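Local atomic coordinates of Lmo2125 protein (Listeria monocytogenes serovar 1/2a, PDB entry 5TU0), a protein that binds maltose and, as a probable membrane-anchored lipoprotein, is thought to deliver it to a sugar transporter. Residues T183-I188 with P343-M348; F165-L170 with G175-D180; F144-E149 with D221-D226; K204-V209 with G213-K218. The protein carries 2 engineered substitutions. All blocks are in the same frame, centred on the assembly; numbering follows the deposited sequence. Where two conformers were deposited one is given.

Interaction 1 (T183-I188 with P343-M348)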
# COMPACT_ATOMS: atom_id res chain seq x y z
N THR A 183 12.27 -11.50 -4.83
CA THR A 183 13.50 -11.67 -4.08
C THR A 183 14.78 -11.72 -4.92
O THR A 183 15.87 -11.74 -4.35
CB THR A 183 13.44 -12.97 -3.26
OG1 THR A 183 13.36 -14.10 -4.15
CG2 THR A 183 12.21 -12.96 -2.35
N ASN A 184 14.67 -11.77 -6.25
CA ASN A 184 15.84 -11.84 -7.11
C ASN A 184 16.05 -10.52 -7.87
O ASN A 184 15.44 -10.31 -8.93
CB ASN A 184 15.73 -13.01 -8.08
CG ASN A 184 16.96 -13.14 -8.97
OD1 ASN A 184 17.96 -12.43 -8.81
ND2 ASN A 184 16.89 -14.07 -9.91
N PRO A 185 16.96 -9.67 -7.37
CA PRO A 185 17.16 -8.36 -8.01
C PRO A 185 17.86 -8.42 -9.36
O PRO A 185 17.97 -7.39 -10.02
CB PRO A 185 17.99 -7.61 -6.98
CG PRO A 185 18.77 -8.65 -6.29
CD PRO A 185 17.89 -9.87 -6.25
N LYS A 186 18.33 -9.60 -9.78
CA LYS A 186 18.98 -9.75 -11.09
C LYS A 186 17.98 -10.17 -12.16
O LYS A 186 18.36 -10.37 -13.32
CB LYS A 186 20.14 -10.76 -11.03
CG LYS A 186 21.08 -10.62 -9.84
CD LYS A 186 21.65 -9.23 -9.59
CE LYS A 186 22.67 -8.82 -10.65
NZ LYS A 186 23.37 -7.56 -10.24
N ASP A 187 16.71 -10.34 -11.77
CA ASP A 187 15.65 -10.70 -12.70
C ASP A 187 14.57 -9.61 -12.62
O ASP A 187 13.65 -9.69 -11.79
CB ASP A 187 15.07 -12.09 -12.35
CG ASP A 187 13.86 -12.47 -13.23
OD1 ASP A 187 13.50 -11.72 -14.17
OD2 ASP A 187 13.26 -13.53 -12.97
N ILE A 188 14.69 -8.60 -13.48
CA ILE A 188 13.73 -7.47 -13.52
C ILE A 188 12.70 -7.70 -14.62
O ILE A 188 13.06 -7.94 -15.79
CB ILE A 188 14.47 -6.14 -13.70
CG1 ILE A 188 15.36 -5.90 -12.49
CG2 ILE A 188 13.48 -4.98 -13.87
CD1 ILE A 188 16.36 -4.78 -12.67
N PRO A 343 8.42 -5.78 -3.22
CA PRO A 343 9.68 -6.37 -2.72
C PRO A 343 10.22 -5.58 -1.54
O PRO A 343 10.17 -4.34 -1.56
CB PRO A 343 10.63 -6.26 -3.93
CG PRO A 343 9.72 -6.25 -5.12
CD PRO A 343 8.49 -5.50 -4.67
N ASN A 344 10.71 -6.28 -0.51
CA ASN A 344 11.26 -5.63 0.69
C ASN A 344 12.78 -5.73 0.78
O ASN A 344 13.38 -5.34 1.78
CB ASN A 344 10.56 -6.17 1.95
CG ASN A 344 10.83 -7.64 2.19
OD1 ASN A 344 11.61 -8.29 1.48
ND2 ASN A 344 10.16 -8.18 3.18
N ILE A 345 13.41 -6.24 -0.29
CA ILE A 345 14.85 -6.33 -0.36
C ILE A 345 15.42 -4.93 -0.65
O ILE A 345 14.74 -4.08 -1.25
CB ILE A 345 15.32 -7.38 -1.39
CG1 ILE A 345 14.89 -7.03 -2.81
CG2 ILE A 345 14.81 -8.77 -0.98
CD1 ILE A 345 15.51 -7.95 -3.86
N PRO A 346 16.68 -4.69 -0.25
CA PRO A 346 17.30 -3.36 -0.42
C PRO A 346 17.28 -2.79 -1.82
O PRO A 346 17.07 -1.58 -2.00
CB PRO A 346 18.76 -3.62 0.01
CG PRO A 346 18.67 -4.74 0.96
CD PRO A 346 17.63 -5.64 0.37
N GLU A 347 17.46 -3.66 -2.82
CA GLU A 347 17.55 -3.23 -4.21
C GLU A 347 16.27 -2.53 -4.73
O GLU A 347 16.29 -1.93 -5.80
CB GLU A 347 17.92 -4.40 -5.13
CG GLU A 347 19.33 -4.98 -4.93
CD GLU A 347 19.50 -5.98 -3.80
OE1 GLU A 347 18.57 -6.20 -2.98
OE2 GLU A 347 20.61 -6.57 -3.75
N MET A 348 15.17 -2.63 -3.99
CA MET A 348 13.91 -1.98 -4.37
C MET A 348 14.11 -0.45 -4.44
O MET A 348 13.45 0.24 -5.20
CB MET A 348 12.78 -2.33 -3.39
CG MET A 348 11.42 -1.79 -3.78
SD MET A 348 10.81 -2.49 -5.33
CE MET A 348 9.56 -1.26 -5.78
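Pro185 lies against two side chains of the loop 343-348, meeting Glu347 through CB and CG and Ile345 through CD. Its CB packs on the aliphatic part of the glutamate, 3.6 Å from Glu347 CG. One atom further round the ring, Pro185 CG comes up to the carboxylate carbon, 3.7 Å from Glu347 CD. The glutamate chain bends at chi2 (82°), which lays its CB, CG and CD along the proline, all within 4 Å of it. On the other flank, Pro185 CD stands 3.9 Å from Ile345 CD1. That methyl is the tip of a branch with CG1 set between the backbone N and the carbonyl carbon (chi1 63°) and then extended, and it also touches the backbone of Thr183, 3.8 Å from Thr183 O.

Both partners ride on type I beta turns, Asn184 to Asp187 on one side and Ile345 to Met348 on the other, so this is turn-against-turn packing at the surface of a periplasmic-binding-protein fold. Inside the first turn Asn184 also forms an Asx turn, its OD1 accepting from Lys186 N at 3.0 Å; the donor sits well above the carbonyl plane, 52° out of it. Ile345 and Pro343 both touch Phe178, while Glu347 also packs on Val384 of helix 369-387 and on Tyr388. The hydroxyl of Thr183 looks to another partner, bonding through OG1 to Asp180 O.

Interaction 2 (F165-L170 with G175-D180)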
# COMPACT_ATOMS: atom_id res chain seq x y z
N PHE A 165 1.13 3.71 -8.45
CA PHE A 165 -0.20 3.55 -9.03
C PHE A 165 -0.24 2.68 -10.28
O PHE A 165 -1.10 1.80 -10.40
CB PHE A 165 -0.79 4.94 -9.35
CG PHE A 165 -1.22 5.69 -8.12
CD1 PHE A 165 -0.30 6.33 -7.33
CD2 PHE A 165 -2.56 5.75 -7.77
CE1 PHE A 165 -0.69 7.02 -6.19
CE2 PHE A 165 -2.97 6.43 -6.63
CZ PHE A 165 -2.03 7.07 -5.84
N SER A 166 0.70 2.90 -11.20
CA SER A 166 0.70 2.14 -12.44
C SER A 166 1.22 0.72 -12.35
O SER A 166 0.95 -0.07 -13.27
CB SER A 166 1.48 2.89 -13.53
OG SER A 166 2.85 2.98 -13.17
N TYR A 167 1.95 0.37 -11.29
CA TYR A 167 2.50 -0.98 -11.19
C TYR A 167 1.46 -2.08 -11.40
O TYR A 167 1.70 -3.02 -12.15
CB TYR A 167 3.23 -1.23 -9.87
CG TYR A 167 3.65 -2.67 -9.77
CD1 TYR A 167 4.62 -3.18 -10.63
CD2 TYR A 167 3.06 -3.54 -8.87
CE1 TYR A 167 5.01 -4.50 -10.58
CE2 TYR A 167 3.44 -4.87 -8.81
CZ TYR A 167 4.42 -5.33 -9.66
OH TYR A 167 4.81 -6.64 -9.63
N GLY A 168 0.31 -1.95 -10.74
CA GLY A 168 -0.74 -2.94 -10.88
C GLY A 168 -1.28 -3.15 -12.29
O GLY A 168 -1.82 -4.20 -12.59
N LEU A 169 -1.11 -2.15 -13.15
CA LEU A 169 -1.51 -2.27 -14.53
C LEU A 169 -0.50 -3.16 -15.25
O LEU A 169 -0.85 -4.09 -15.96
CB LEU A 169 -1.55 -0.87 -15.19
CG LEU A 169 -1.76 -0.79 -16.69
CD1 LEU A 169 -3.09 -1.40 -17.09
CD2 LEU A 169 -1.66 0.66 -17.15
N LEU A 170 0.78 -2.84 -15.09
CA LEU A 170 1.84 -3.63 -15.72
C LEU A 170 1.79 -5.08 -15.19
O LEU A 170 1.93 -6.05 -15.95
CB LEU A 170 3.22 -3.00 -15.45
CG LEU A 170 3.65 -1.83 -16.33
CD1 LEU A 170 2.66 -0.68 -16.32
CD2 LEU A 170 5.04 -1.40 -15.91
N GLY A 175 3.68 -8.25 -15.96
CA GLY A 175 4.91 -7.61 -15.53
C GLY A 175 5.18 -7.90 -14.06
O GLY A 175 4.29 -8.33 -13.33
N TYR A 176 6.41 -7.69 -13.64
CA TYR A 176 6.79 -7.85 -12.23
C TYR A 176 8.03 -7.02 -11.98
O TYR A 176 8.76 -6.69 -12.91
CB TYR A 176 7.01 -9.34 -11.87
CG TYR A 176 8.08 -10.04 -12.70
CD1 TYR A 176 9.41 -10.04 -12.29
CD2 TYR A 176 7.76 -10.68 -13.90
CE1 TYR A 176 10.38 -10.67 -13.03
CE2 TYR A 176 8.73 -11.30 -14.66
CZ TYR A 176 10.05 -11.30 -14.22
OH TYR A 176 11.03 -11.90 -14.95
N VAL A 177 8.29 -6.69 -10.72
CA VAL A 177 9.49 -5.93 -10.37
C VAL A 177 10.72 -6.86 -10.36
O VAL A 177 11.60 -6.72 -11.21
CB VAL A 177 9.35 -5.23 -9.01
CG1 VAL A 177 10.64 -4.50 -8.68
CG2 VAL A 177 8.15 -4.29 -9.02
N PHE A 178 10.77 -7.78 -9.39
CA PHE A 178 11.84 -8.77 -9.27
C PHE A 178 11.30 -10.20 -9.32
O PHE A 178 10.26 -10.51 -8.74
CB PHE A 178 12.63 -8.59 -7.96
CG PHE A 178 13.31 -7.26 -7.80
CD1 PHE A 178 14.09 -6.71 -8.82
CD2 PHE A 178 13.23 -6.57 -6.59
CE1 PHE A 178 14.74 -5.50 -8.64
CE2 PHE A 178 13.87 -5.35 -6.42
CZ PHE A 178 14.62 -4.82 -7.44
N GLY A 179 12.01 -11.09 -10.01
CA GLY A 179 11.62 -12.50 -10.11
C GLY A 179 11.75 -13.25 -8.78
O GLY A 179 12.15 -12.67 -7.77
N ASP A 180 11.41 -14.54 -8.79
CA ASP A 180 11.38 -15.38 -7.59
C ASP A 180 10.55 -14.70 -6.49
O ASP A 180 11.03 -14.50 -5.36
CB ASP A 180 12.80 -15.72 -7.10
CG ASP A 180 13.62 -16.51 -8.13
OD1 ASP A 180 13.04 -16.98 -9.14
OD2 ASP A 180 14.84 -16.66 -7.93
O HOH W 1 3.60 -9.45 -10.77
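Tyr167 reaches from its helix to the chain at 175-177, which turns a corner at Val177, and its ring and the Val177 side chain meet at a slant. CG of the tyrosine lies anti to the backbone N (chi1 175°), which carries the ring away from the helix and brings its far end to the other segment. Two conformers of Tyr167 were modelled; in the one described, Val177 CG2 approaches Tyr167 CE1 to 3.5 Å, neither squarely over the face nor at the rim. Near the plane of the ring, at its edge, the backbone of Tyr176 passes the phenol: Tyr167 OH is 3.5 Å from Tyr176 CA. A water lies a rather long 3.3 Å from Tyr167 OH and donates to Gly175 O at 2.9 Å. Tyr176 CB also touches Tyr167 OH, while the hydroxyl of Tyr176 bonds to Asp187 OD1.

Where the two segments draw closest, Gly175 N gives a hydrogen bond to Leu170 O, 2.8 Å long with an N-H...O angle of 151°. The contact thus ties helix 163-172, which carries the sugar-pocket residue Tyr164, to the chain after it; the Tyr167 side chain is about 10 Å from a bound glucose unit.

Tyr167 stacks on Phe270, and Val177 rests on Met348 and Val351 of helix 348-363. Leu170 packs against Ser195 and Ile199 of helix 193-208, while the backbone of Val177 bonds to Gly189 at the end of strand 187-189.

Interaction 3 (F144-E149 with D221-D226)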
# COMPACT_ATOMS: atom_id res chain seq x y z
N PHE A 144 -18.39 14.64 -19.00
CA PHE A 144 -17.10 14.74 -18.32
C PHE A 144 -16.01 15.36 -19.21
O PHE A 144 -14.83 15.23 -18.92
CB PHE A 144 -16.65 13.36 -17.82
CG PHE A 144 -17.72 12.64 -17.05
CD1 PHE A 144 -18.24 13.20 -15.89
CD2 PHE A 144 -18.20 11.41 -17.48
CE1 PHE A 144 -19.23 12.56 -15.17
CE2 PHE A 144 -19.19 10.76 -16.77
CZ PHE A 144 -19.70 11.33 -15.60
N ALA A 145 -16.41 16.03 -20.29
CA ALA A 145 -15.47 16.67 -21.20
C ALA A 145 -14.66 17.73 -20.45
O ALA A 145 -15.16 18.38 -19.53
CB ALA A 145 -16.20 17.31 -22.38
N PHE A 146 -13.40 17.86 -20.85
CA PHE A 146 -12.47 18.84 -20.27
C PHE A 146 -12.34 19.86 -21.39
O PHE A 146 -11.43 19.79 -22.21
CB PHE A 146 -11.16 18.15 -19.92
CG PHE A 146 -10.21 19.01 -19.14
CD1 PHE A 146 -10.38 19.16 -17.77
CD2 PHE A 146 -9.14 19.61 -19.75
CE1 PHE A 146 -9.50 19.93 -17.03
CE2 PHE A 146 -8.26 20.38 -19.02
CZ PHE A 146 -8.44 20.54 -17.66
N THR A 147 -13.28 20.80 -21.40
CA THR A 147 -13.43 21.75 -22.52
C THR A 147 -12.25 22.65 -22.91
O THR A 147 -12.17 23.08 -24.06
CB THR A 147 -14.69 22.61 -22.31
OG1 THR A 147 -14.63 23.23 -21.02
CG2 THR A 147 -15.94 21.73 -22.38
N SER A 148 -11.33 22.92 -21.98
CA SER A 148 -10.17 23.75 -22.31
C SER A 148 -9.17 23.03 -23.24
O SER A 148 -8.27 23.67 -23.78
CB SER A 148 -9.45 24.20 -21.04
OG SER A 148 -9.09 23.08 -20.27
N GLU A 149 -9.32 21.71 -23.41
CA GLU A 149 -8.46 20.92 -24.29
C GLU A 149 -9.35 20.03 -25.15
O GLU A 149 -10.03 19.13 -24.63
CB GLU A 149 -7.46 20.07 -23.49
CG GLU A 149 -6.54 20.91 -22.62
CD GLU A 149 -5.57 20.09 -21.76
OE1 GLU A 149 -5.32 18.90 -22.07
OE2 GLU A 149 -5.04 20.67 -20.78
N ASP A 221 -1.45 14.54 -8.77
CA ASP A 221 -2.34 14.16 -7.67
C ASP A 221 -3.25 15.33 -7.30
O ASP A 221 -4.45 15.13 -7.08
CB ASP A 221 -1.60 13.67 -6.42
CG ASP A 221 -2.55 13.06 -5.40
OD1 ASP A 221 -3.08 11.95 -5.67
OD2 ASP A 221 -2.80 13.69 -4.36
N ASP A 222 -2.70 16.55 -7.24
CA ASP A 222 -3.52 17.73 -6.93
C ASP A 222 -4.65 17.89 -7.95
O ASP A 222 -5.79 18.17 -7.60
CB ASP A 222 -2.70 19.03 -6.90
CG ASP A 222 -1.87 19.20 -5.62
OD1 ASP A 222 -1.94 18.36 -4.69
OD2 ASP A 222 -1.14 20.21 -5.54
N PHE A 223 -4.30 17.69 -9.22
CA PHE A 223 -5.26 17.79 -10.31
C PHE A 223 -6.36 16.75 -10.14
O PHE A 223 -7.54 17.06 -10.20
CB PHE A 223 -4.55 17.58 -11.65
CG PHE A 223 -5.46 17.60 -12.83
CD1 PHE A 223 -5.81 18.79 -13.44
CD2 PHE A 223 -5.96 16.41 -13.36
CE1 PHE A 223 -6.66 18.80 -14.54
CE2 PHE A 223 -6.81 16.41 -14.46
CZ PHE A 223 -7.16 17.61 -15.05
N ILE A 224 -5.96 15.51 -9.95
CA ILE A 224 -6.89 14.41 -9.80
C ILE A 224 -7.84 14.60 -8.61
O ILE A 224 -9.04 14.38 -8.75
CB ILE A 224 -6.15 13.06 -9.73
CG1 ILE A 224 -5.47 12.77 -11.07
CG2 ILE A 224 -7.10 11.92 -9.39
CD1 ILE A 224 -4.45 11.64 -10.98
N GLN A 225 -7.32 14.99 -7.44
CA GLN A 225 -8.15 15.17 -6.25
C GLN A 225 -9.12 16.33 -6.42
O GLN A 225 -10.27 16.28 -5.98
CB GLN A 225 -7.30 15.42 -4.99
CG GLN A 225 -6.30 14.31 -4.70
CD GLN A 225 -6.90 12.94 -4.70
OE1 GLN A 225 -6.36 12.01 -5.31
NE2 GLN A 225 -8.04 12.79 -4.05
N ASP A 226 -8.63 17.39 -7.06
CA ASP A 226 -9.43 18.57 -7.33
C ASP A 226 -10.62 18.20 -8.22
O ASP A 226 -11.75 18.62 -7.95
CB ASP A 226 -8.56 19.66 -7.97
CG ASP A 226 -9.30 20.98 -8.15
OD1 ASP A 226 -9.71 21.59 -7.13
OD2 ASP A 226 -9.43 21.43 -9.32
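Phe146 and Phe223 bridge two backbones whose nearest CA atoms, those of these same residues, lie 12.3 Å apart: a type I beta turn from Phe146 to Glu149 on one side, closed by Glu149 N to Phe146 O, and the helix 217-229 on the other. Two long aromatic side chains span that gap from opposite directions. In each, CG is anti to the backbone N (chi1 -171° for Phe146 and 177° for Phe223), a setting that lets both rings reach out and meet near the middle.

What touches is the outer end of each ring. Phe146 CE1 comes to 3.8 Å from Phe223 CZ and is nearly as close to Phe223 CE1, while Phe146 CZ lies in the plane of the Phe223 ring, at its edge. Seen from Phe146 the approach is slanted. The ring centres are 5.8 Å apart with the planes turned 67° against each other, an oblique aromatic pair. The contact is apolar and small, burying 70 Å² over both sides.

Around it, Phe146 also leans on Pro211, and Glu149 OE1 accepts from the backbone N of Lys212, so the turn is tied as well to the loop after helix 193-208. The backbone of the loop bonds to Lys152 at Phe146 and to Thr154 at Phe144, on the way to strand 156-157. On the helical side Asp226 forms a salt bridge with Lys230, and Ile224 packs on Met214, in the chain just ahead of helix 217-229.

Interaction 4 (K204-V209 with G213-K218)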
# COMPACT_ATOMS: atom_id res chain seq x y z
N LYS A 204 -2.14 5.07 -24.17
CA LYS A 204 -3.37 5.40 -24.92
C LYS A 204 -4.22 6.39 -24.11
O LYS A 204 -4.77 7.35 -24.67
CB LYS A 204 -4.20 4.15 -25.25
CG LYS A 204 -3.53 3.08 -26.10
CD LYS A 204 -3.22 3.51 -27.51
CE LYS A 204 -2.66 2.34 -28.32
NZ LYS A 204 -2.11 2.80 -29.63
N TRP A 205 -4.33 6.16 -22.80
CA TRP A 205 -5.08 7.09 -21.94
C TRP A 205 -4.40 8.47 -21.90
O TRP A 205 -5.06 9.49 -22.10
CB TRP A 205 -5.27 6.53 -20.53
CG TRP A 205 -6.37 5.49 -20.45
CD1 TRP A 205 -6.25 4.14 -20.68
CD2 TRP A 205 -7.74 5.73 -20.10
NE1 TRP A 205 -7.48 3.53 -20.51
CE2 TRP A 205 -8.41 4.48 -20.15
CE3 TRP A 205 -8.47 6.88 -19.76
CZ2 TRP A 205 -9.78 4.35 -19.87
CZ3 TRP A 205 -9.83 6.75 -19.49
CH2 TRP A 205 -10.46 5.48 -19.54
N PHE A 206 -3.09 8.48 -21.68
CA PHE A 206 -2.34 9.77 -21.67
C PHE A 206 -2.44 10.55 -22.96
O PHE A 206 -2.66 11.78 -22.94
CB PHE A 206 -0.85 9.52 -21.41
CG PHE A 206 -0.54 9.22 -19.99
CD1 PHE A 206 -0.67 10.22 -19.04
CD2 PHE A 206 -0.06 7.98 -19.59
CE1 PHE A 206 -0.37 9.99 -17.72
CE2 PHE A 206 0.23 7.73 -18.27
CZ PHE A 206 0.09 8.74 -17.33
N GLN A 207 -2.28 9.84 -24.08
CA GLN A 207 -2.21 10.47 -25.39
C GLN A 207 -3.56 10.75 -26.07
O GLN A 207 -3.69 11.77 -26.76
CB GLN A 207 -1.29 9.64 -26.30
CG GLN A 207 0.18 9.72 -25.89
CD GLN A 207 0.80 11.09 -26.18
OE1 GLN A 207 0.65 11.63 -27.28
NE2 GLN A 207 1.51 11.66 -25.20
N ASP A 208 -4.56 9.89 -25.85
CA ASP A 208 -5.87 10.03 -26.53
C ASP A 208 -7.03 10.54 -25.71
O ASP A 208 -8.03 10.97 -26.28
CB ASP A 208 -6.32 8.68 -27.09
CG ASP A 208 -5.32 8.06 -28.03
OD1 ASP A 208 -4.41 8.74 -28.51
OD2 ASP A 208 -5.46 6.86 -28.30
N VAL A 209 -6.94 10.49 -24.39
CA VAL A 209 -8.09 10.82 -23.56
C VAL A 209 -7.85 11.94 -22.56
O VAL A 209 -8.61 12.89 -22.47
CB VAL A 209 -8.46 9.57 -22.71
CG1 VAL A 209 -9.58 9.86 -21.71
CG2 VAL A 209 -8.82 8.40 -23.60
N GLY A 213 -2.34 17.97 -18.13
CA GLY A 213 -1.92 17.96 -16.73
C GLY A 213 -1.69 16.58 -16.12
O GLY A 213 -0.95 16.47 -15.15
N MET A 214 -2.30 15.54 -16.69
CA MET A 214 -2.10 14.18 -16.15
C MET A 214 -0.66 13.64 -16.32
O MET A 214 -0.24 12.70 -15.61
CB MET A 214 -3.12 13.19 -16.75
CG MET A 214 -4.54 13.43 -16.29
SD MET A 214 -4.78 13.11 -14.53
CE MET A 214 -4.62 11.33 -14.53
N GLN A 215 0.10 14.26 -17.23
CA GLN A 215 1.49 13.86 -17.49
C GLN A 215 2.53 14.51 -16.57
O GLN A 215 3.68 14.06 -16.56
CB GLN A 215 1.85 14.18 -18.94
CG GLN A 215 0.99 13.41 -19.93
CD GLN A 215 1.22 13.83 -21.36
OE1 GLN A 215 2.33 14.20 -21.75
NE2 GLN A 215 0.16 13.76 -22.17
N ASP A 216 2.14 15.55 -15.83
CA ASP A 216 3.05 16.26 -14.91
C ASP A 216 2.97 15.59 -13.55
O ASP A 216 2.11 15.90 -12.74
CB ASP A 216 2.66 17.75 -14.83
CG ASP A 216 3.68 18.61 -14.08
OD1 ASP A 216 4.82 18.19 -13.88
OD2 ASP A 216 3.32 19.74 -13.72
N ASN A 217 3.89 14.66 -13.31
CA ASN A 217 3.85 13.89 -12.07
C ASN A 217 3.84 14.76 -10.82
O ASN A 217 3.16 14.44 -9.85
CB ASN A 217 5.02 12.93 -11.98
CG ASN A 217 4.91 12.02 -10.77
OD1 ASN A 217 5.66 12.17 -9.80
ND2 ASN A 217 3.94 11.12 -10.78
N LYS A 218 4.58 15.87 -10.84
CA LYS A 218 4.68 16.74 -9.66
C LYS A 218 3.33 17.30 -9.18
O LYS A 218 3.13 17.47 -7.98
CB LYS A 218 5.65 17.89 -9.95
CG LYS A 218 5.92 18.80 -8.76
CD LYS A 218 6.95 19.88 -9.08
CE LYS A 218 7.24 20.71 -7.84
NZ LYS A 218 8.31 21.73 -8.03
O HOH W 2 -2.44 13.16 -20.49
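Gln215 slides alongside Phe206 in the opposite direction, and its side chain can be followed atom by atom. From CB, chi1 of -62° puts CG anti to the carbonyl carbon, and there Gln215 CG meets the ring, 3.7 Å from Phe206 CD1, at a slant. The chain then runs on extended (chi2 173°), so CD carries the amide past the ring towards the helix backbone, its plane almost perpendicular to the ring, 89° away. At the tip the two amide atoms part company. OE1 accepts from Lys212 NZ, close by in the loop. Gln215 NE2 donates to a water at 3.2 Å, and the same water lies 2.8 Å from Phe206 O, probably donating to it and linking amide to helix carbonyl. Gln207 comes up beside the amide too, its NE2 lying 3.9 Å from Gln215 NE2, but that nitrogen bonds to Ala363 O.

One ring atom further on, the backbone of Met214 takes over. Its carbonyl comes in at the ring edge, near the plane, with Met214 O 3.4 Å from Phe206 CE1; Met214 CB is more distant, at 4.3 Å. Phe206 meets Trp210 edge-to-face as well, and Met214 also touches Phe223.

Helix 193-208 gives way at Val209, the first residue beyond it, and a short 3-10 segment leads into helix 217-229: this is a tight connection between two consecutive helices of a solute-binding protein, with Phe206 and Gln215 packed in its corner beside Trp210.

Along the chain from the N terminus, interaction 3 opens first, at the loop 144-149, and closes on helix 217-229. Within its span lie two short local closures: interaction 2, from helix 163-172 to the chain just after it, and then interaction 4, from helix 193-208 to the approach of helix 217-229. Interaction 1 opens at 183-188, between those two, and closes 155 residues later on the loop before helix 348-363, tying the region of strand 187-189 to it; it crosses interaction 3 and encloses interaction 4. Interactions 1 and 2 touch through Asp187 and Tyr176, and through Pro185 and Phe178; interactions 3 and 4 share helix 217-229. Interactions 1 and 3 lie about 36 Å apart, centre to centre.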